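Local coordinates for blue copper protein (PDB 3EF4) that binds one copper ion per subunit and probably carries electrons between redox partners in the periplasm, as other pseudoazurins do, at residues R47-E52 with K103-T108; E52-V57 with G73-K78. All blocks are in the same frame, centred on the assembly; numbering follows the deposited sequence.

Contact 1: residues R47-E52 with K103-T108; sequences REVWPE and KEYKAT. With PO4 (phosphate ion), chain G.
Glu-48 and Val-49 meet the ring of Tyr-105, an apolar touch between a loop and the residues that follow helix 99-104; with some 134 Å² buried, it is a worked example of how small a surface contact can be. Glu-48 contributes its aliphatic part: its CB comes obliquely to CE2 of Tyr-105 at 4.3 Å. Val-49 carries most of the packing. Its side chain crosses that of Tyr-105 at about a right angle, with CB lying 4.0 Å above one ring face and displaced toward the rim. The branch CG2, anti to the backbone N, rests at the root of the ring, 3.8 Å from Tyr-105 CB. Further on, the loop turns away, and Glu-52 N donates a bent hydrogen bond (2.7 Å, N-H...O angle 145°) to O3 of a phosphate ion, probably from the crystallisation liquor. With CG of Tyr-105 anti to its own N (chi1 172°), the ring presents one face to Val-49, and its hydroxyl is hydrogen-bonded to Tyr-83 OH. The tyrosine follows helix 99-104 and also packs on Leu-115 of helix 109-119, whereas Val-49 rests on Val-76 of strand 73-78; the pair thus bridges the C-terminal helices and the sheet.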
# COMPACT_ATOMS: atom_id res chain seq x y z
N ARG A 47 6.80 -6.40 -5.28
CA ARG A 47 7.09 -6.53 -6.71
C ARG A 47 6.43 -7.73 -7.36
O ARG A 47 6.21 -7.70 -8.57
CB ARG A 47 8.59 -6.53 -6.96
CG ARG A 47 9.11 -5.14 -6.64
CD ARG A 47 10.24 -4.65 -7.32
NE ARG A 47 10.17 -4.71 -8.77
CZ ARG A 47 11.25 -4.70 -9.54
NH1 ARG A 47 12.45 -4.60 -9.05
NH2 ARG A 47 11.06 -4.77 -10.85
N GLU A 48 6.10 -8.72 -6.54
CA GLU A 48 5.49 -9.91 -7.10
C GLU A 48 4.08 -9.66 -7.57
O GLU A 48 3.54 -10.49 -8.30
CB GLU A 48 5.61 -11.06 -6.08
CG GLU A 48 7.05 -11.37 -5.71
CD GLU A 48 7.75 -10.42 -4.75
OE1 GLU A 48 7.20 -9.47 -4.06
OE2 GLU A 48 8.99 -10.60 -4.74
N VAL A 49 3.48 -8.54 -7.14
CA VAL A 49 2.11 -8.21 -7.56
C VAL A 49 2.02 -6.81 -8.19
O VAL A 49 0.93 -6.43 -8.67
CB VAL A 49 1.13 -8.43 -6.38
CG1 VAL A 49 1.27 -7.33 -5.34
CG2 VAL A 49 -0.32 -8.59 -6.76
N TRP A 50 3.09 -6.05 -8.21
CA TRP A 50 3.09 -4.70 -8.78
C TRP A 50 2.77 -4.72 -10.26
O TRP A 50 3.26 -5.64 -10.91
CB TRP A 50 4.42 -4.08 -8.53
CG TRP A 50 4.58 -2.63 -8.75
CD1 TRP A 50 5.14 -2.00 -9.82
CD2 TRP A 50 4.17 -1.58 -7.87
NE1 TRP A 50 5.10 -0.66 -9.66
CE2 TRP A 50 4.52 -0.36 -8.47
CE3 TRP A 50 3.53 -1.56 -6.60
CZ2 TRP A 50 4.27 0.87 -7.88
CZ3 TRP A 50 3.30 -0.34 -6.04
CH2 TRP A 50 3.66 0.85 -6.65
N PRO A 51 2.00 -3.77 -10.76
CA PRO A 51 1.60 -3.80 -12.16
C PRO A 51 2.80 -3.81 -13.10
O PRO A 51 3.84 -3.12 -12.93
CB PRO A 51 0.73 -2.57 -12.32
CG PRO A 51 0.13 -2.35 -10.97
CD PRO A 51 1.30 -2.66 -10.10
N GLU A 52 2.55 -4.58 -14.16
CA GLU A 52 3.53 -4.83 -15.16
C GLU A 52 3.99 -3.52 -15.73
O GLU A 52 3.14 -2.67 -16.13
CB GLU A 52 2.93 -5.75 -16.26
CG GLU A 52 4.10 -6.58 -16.86
CD GLU A 52 4.71 -5.79 -18.02
OE1 GLU A 52 5.82 -6.06 -18.44
OE2 GLU A 52 3.97 -4.83 -18.44
N LYS A 103 -6.29 -10.47 -6.14
CA LYS A 103 -6.94 -11.52 -5.36
C LYS A 103 -6.19 -12.85 -5.47
O LYS A 103 -6.24 -13.59 -4.48
CB LYS A 103 -8.36 -11.72 -5.83
CG LYS A 103 -9.26 -10.55 -5.51
CD LYS A 103 -10.68 -10.93 -5.89
CE LYS A 103 -11.71 -10.07 -5.19
NZ LYS A 103 -13.08 -10.51 -5.57
N GLU A 104 -5.50 -13.11 -6.58
CA GLU A 104 -4.74 -14.36 -6.80
C GLU A 104 -3.45 -14.36 -6.01
O GLU A 104 -2.84 -15.40 -5.78
CB GLU A 104 -4.40 -14.61 -8.29
CG GLU A 104 -5.48 -15.26 -9.13
CD GLU A 104 -5.14 -15.29 -10.62
OE1 GLU A 104 -5.01 -16.44 -11.14
OE2 GLU A 104 -5.03 -14.16 -11.23
N TYR A 105 -2.96 -13.19 -5.58
CA TYR A 105 -1.67 -13.12 -4.88
C TYR A 105 -1.78 -13.77 -3.53
O TYR A 105 -2.71 -13.52 -2.74
CB TYR A 105 -1.27 -11.66 -4.78
CG TYR A 105 -0.06 -11.44 -3.90
CD1 TYR A 105 -0.19 -10.72 -2.72
CD2 TYR A 105 1.19 -11.95 -4.24
CE1 TYR A 105 0.89 -10.49 -1.89
CE2 TYR A 105 2.28 -11.73 -3.41
CZ TYR A 105 2.12 -11.00 -2.23
OH TYR A 105 3.21 -10.78 -1.38
N LYS A 106 -0.82 -14.66 -3.25
CA LYS A 106 -0.81 -15.45 -2.05
C LYS A 106 -0.03 -14.70 -1.01
O LYS A 106 1.18 -14.61 -0.92
CB LYS A 106 -0.19 -16.85 -2.32
N ALA A 107 -0.76 -14.08 -0.13
CA ALA A 107 -0.20 -13.50 1.08
C ALA A 107 -0.50 -14.52 2.19
O ALA A 107 -1.39 -15.39 2.04
CB ALA A 107 -0.74 -12.15 1.45
N THR A 108 0.22 -14.39 3.30
CA THR A 108 -0.18 -15.29 4.38
C THR A 108 -0.32 -14.50 5.67
O THR A 108 0.04 -13.31 5.81
CB THR A 108 0.81 -16.45 4.54
OG1 THR A 108 2.09 -15.91 4.93
CG2 THR A 108 1.04 -17.24 3.24
P PO4 G . -0.83 -6.45 -13.76
O1 PO4 G . -1.67 -6.56 -15.08
O2 PO4 G . -1.18 -7.70 -12.82
O3 PO4 G . 0.71 -6.50 -14.10
O4 PO4 G . -1.21 -5.15 -12.99

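Contact 2: residues E52-V57 with G73-K78; sequences EGVAPV and GLYVLK. With PO4 (phosphate ion), chain G; PO4 (phosphate ion), chain H.
Val-54 and Tyr-75 form one of two separate apolar touches between the 52-57 loop and strand 73-78; Val-57 and Leu-77 form the other. At the first, the valine sets its two methyls along one edge of the phenol end: CG1 approaches the ring edge near its plane, 3.8 Å from CE2 of Tyr-75, while CG2 lies 3.8 Å from OH of Tyr-75. The two side chains cross at about a right angle. The hydroxyl itself is engaged by the carbonyl O of Lys-71, which helps to fix the outer end of the ring, and Trp-50 meets the same ring edge-to-face. At the second touch, packing converges on a single methyl, for Leu-77 CD2 is 4.0 Å from Val-57 CG1 and equally near its CB. The torsion that sets Val-57 CG1 anti to the backbone N (chi1 174°) leaves this branch facing the leucine, and Ser-45 OG accepts the bond from Val-57 N.

Beyond this buried side the character changes. Gly-53, Ala-55 and Pro-56 lie along the exposed stretch of the loop, which turns at Gly-53 with a positive phi (80°) that favours glycine. At the strand's far end Lys-78 stretches out beyond CG, its NZ giving a 2.7 Å hydrogen bond to O2 of a second phosphate ion, again probably from the liquor. Tyr-75 and Leu-77 look inward from a strand paired with strand 88-93, while the loop, joined through Val-57 to Ser-45 of strand 44-45, covers their side chains: part of the hydrophobic packing of the cupredoxin beta-sandwich, as in the plastocyanin/azurin family.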
# COMPACT_ATOMS: atom_id res chain seq x y z
N GLU A 52 2.55 -4.58 -14.16
CA GLU A 52 3.53 -4.83 -15.16
C GLU A 52 3.99 -3.52 -15.73
O GLU A 52 3.14 -2.67 -16.13
CB GLU A 52 2.93 -5.75 -16.26
CG GLU A 52 4.10 -6.58 -16.86
CD GLU A 52 4.71 -5.79 -18.02
OE1 GLU A 52 5.82 -6.06 -18.44
OE2 GLU A 52 3.97 -4.83 -18.44
N GLY A 53 5.33 -3.42 -15.74
CA GLY A 53 5.88 -2.32 -16.50
C GLY A 53 5.87 -0.99 -15.80
O GLY A 53 6.45 -0.02 -16.30
N VAL A 54 5.21 -0.85 -14.66
CA VAL A 54 5.15 0.41 -13.94
C VAL A 54 6.33 0.53 -13.00
O VAL A 54 6.66 -0.43 -12.29
CB VAL A 54 3.84 0.54 -13.14
CG1 VAL A 54 3.83 1.78 -12.28
CG2 VAL A 54 2.64 0.49 -14.05
N ALA A 55 7.03 1.64 -13.02
CA ALA A 55 8.19 1.85 -12.17
C ALA A 55 7.89 1.51 -10.72
O ALA A 55 6.88 1.93 -10.18
CB ALA A 55 8.60 3.30 -12.31
N PRO A 56 8.74 0.72 -10.08
CA PRO A 56 8.47 0.42 -8.67
C PRO A 56 8.84 1.57 -7.75
O PRO A 56 9.51 2.53 -8.12
CB PRO A 56 9.35 -0.80 -8.41
CG PRO A 56 10.36 -0.82 -9.45
CD PRO A 56 9.91 0.00 -10.66
N VAL A 57 8.38 1.45 -6.51
CA VAL A 57 8.62 2.37 -5.42
C VAL A 57 9.51 1.67 -4.41
O VAL A 57 9.22 0.51 -4.07
CB VAL A 57 7.31 2.81 -4.74
CG1 VAL A 57 7.53 3.65 -3.53
CG2 VAL A 57 6.43 3.57 -5.74
N GLY A 73 -5.14 0.99 -12.03
CA GLY A 73 -5.04 -0.34 -11.44
C GLY A 73 -4.75 -0.28 -9.95
O GLY A 73 -4.80 0.77 -9.32
N LEU A 74 -4.42 -1.43 -9.40
CA LEU A 74 -4.20 -1.64 -7.99
C LEU A 74 -2.76 -1.89 -7.69
O LEU A 74 -2.14 -2.73 -8.33
CB LEU A 74 -5.06 -2.82 -7.48
CG LEU A 74 -6.55 -2.60 -7.53
CD1 LEU A 74 -7.28 -3.92 -7.33
CD2 LEU A 74 -7.00 -1.62 -6.46
N TYR A 75 -2.25 -1.20 -6.68
CA TYR A 75 -0.84 -1.16 -6.31
C TYR A 75 -0.68 -1.53 -4.84
O TYR A 75 -1.18 -0.84 -3.96
CB TYR A 75 -0.32 0.25 -6.55
CG TYR A 75 -0.33 0.65 -7.99
CD1 TYR A 75 -1.46 1.18 -8.59
CD2 TYR A 75 0.81 0.50 -8.78
CE1 TYR A 75 -1.46 1.55 -9.94
CE2 TYR A 75 0.82 0.86 -10.09
CZ TYR A 75 -0.32 1.38 -10.68
OH TYR A 75 -0.27 1.77 -12.01
N VAL A 76 0.04 -2.61 -4.61
CA VAL A 76 0.30 -3.08 -3.26
C VAL A 76 1.69 -2.66 -2.84
O VAL A 76 2.67 -2.95 -3.57
CB VAL A 76 0.18 -4.63 -3.17
CG1 VAL A 76 0.38 -5.07 -1.73
CG2 VAL A 76 -1.16 -5.10 -3.68
N LEU A 77 1.79 -2.02 -1.67
CA LEU A 77 3.07 -1.70 -1.07
C LEU A 77 3.14 -2.36 0.30
O LEU A 77 2.15 -2.61 0.95
CB LEU A 77 3.33 -0.21 -0.98
CG LEU A 77 3.36 0.56 -2.29
CD1 LEU A 77 1.99 1.05 -2.70
CD2 LEU A 77 4.33 1.73 -2.22
N LYS A 78 4.39 -2.62 0.72
CA LYS A 78 4.67 -3.14 2.01
C LYS A 78 5.69 -2.27 2.73
O LYS A 78 6.41 -1.51 2.13
CB LYS A 78 5.24 -4.59 1.92
CG LYS A 78 6.55 -4.66 1.15
CD LYS A 78 7.10 -6.09 1.12
CE LYS A 78 8.32 -6.15 0.20
NZ LYS A 78 8.89 -7.51 0.12
P PO4 G . -0.83 -6.45 -13.76
O1 PO4 G . -1.67 -6.56 -15.08
O2 PO4 G . -1.18 -7.70 -12.82
O3 PO4 G . 0.71 -6.50 -14.10
O4 PO4 G . -1.21 -5.15 -12.99
P PO4 H . 12.85 -6.49 0.07
O1 PO4 H . 12.79 -6.60 1.64
O2 PO4 H . 11.47 -7.00 -0.55
O3 PO4 H . 13.06 -4.98 -0.35
O4 PO4 H . 14.01 -7.38 -0.50

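Segments 47-52 and 52-57 are successive parts of one loop and share Glu-52, whose N binds the phosphate common to both contacts; contact 2 is nested inside the span closed by contact 1. Their centres lie about 10 Å apart, yet they touch directly. Pro-51 CG packs 3.4 Å from Tyr-75 CE2, and Trp-50 NE1 makes a probable, weak hydrogen bond to Ala-55 O at 3.2 Å. Strand 73-78 serves both, meeting Val-49 through Val-76, and Val-54 and Val-57 through Tyr-75 and Leu-77. Contact 1 is away from the copper site, whereas in contact 2 the side chain of Leu-77 is about 11 Å from the copper ion, and the strand runs directly into its ligand Cys-79.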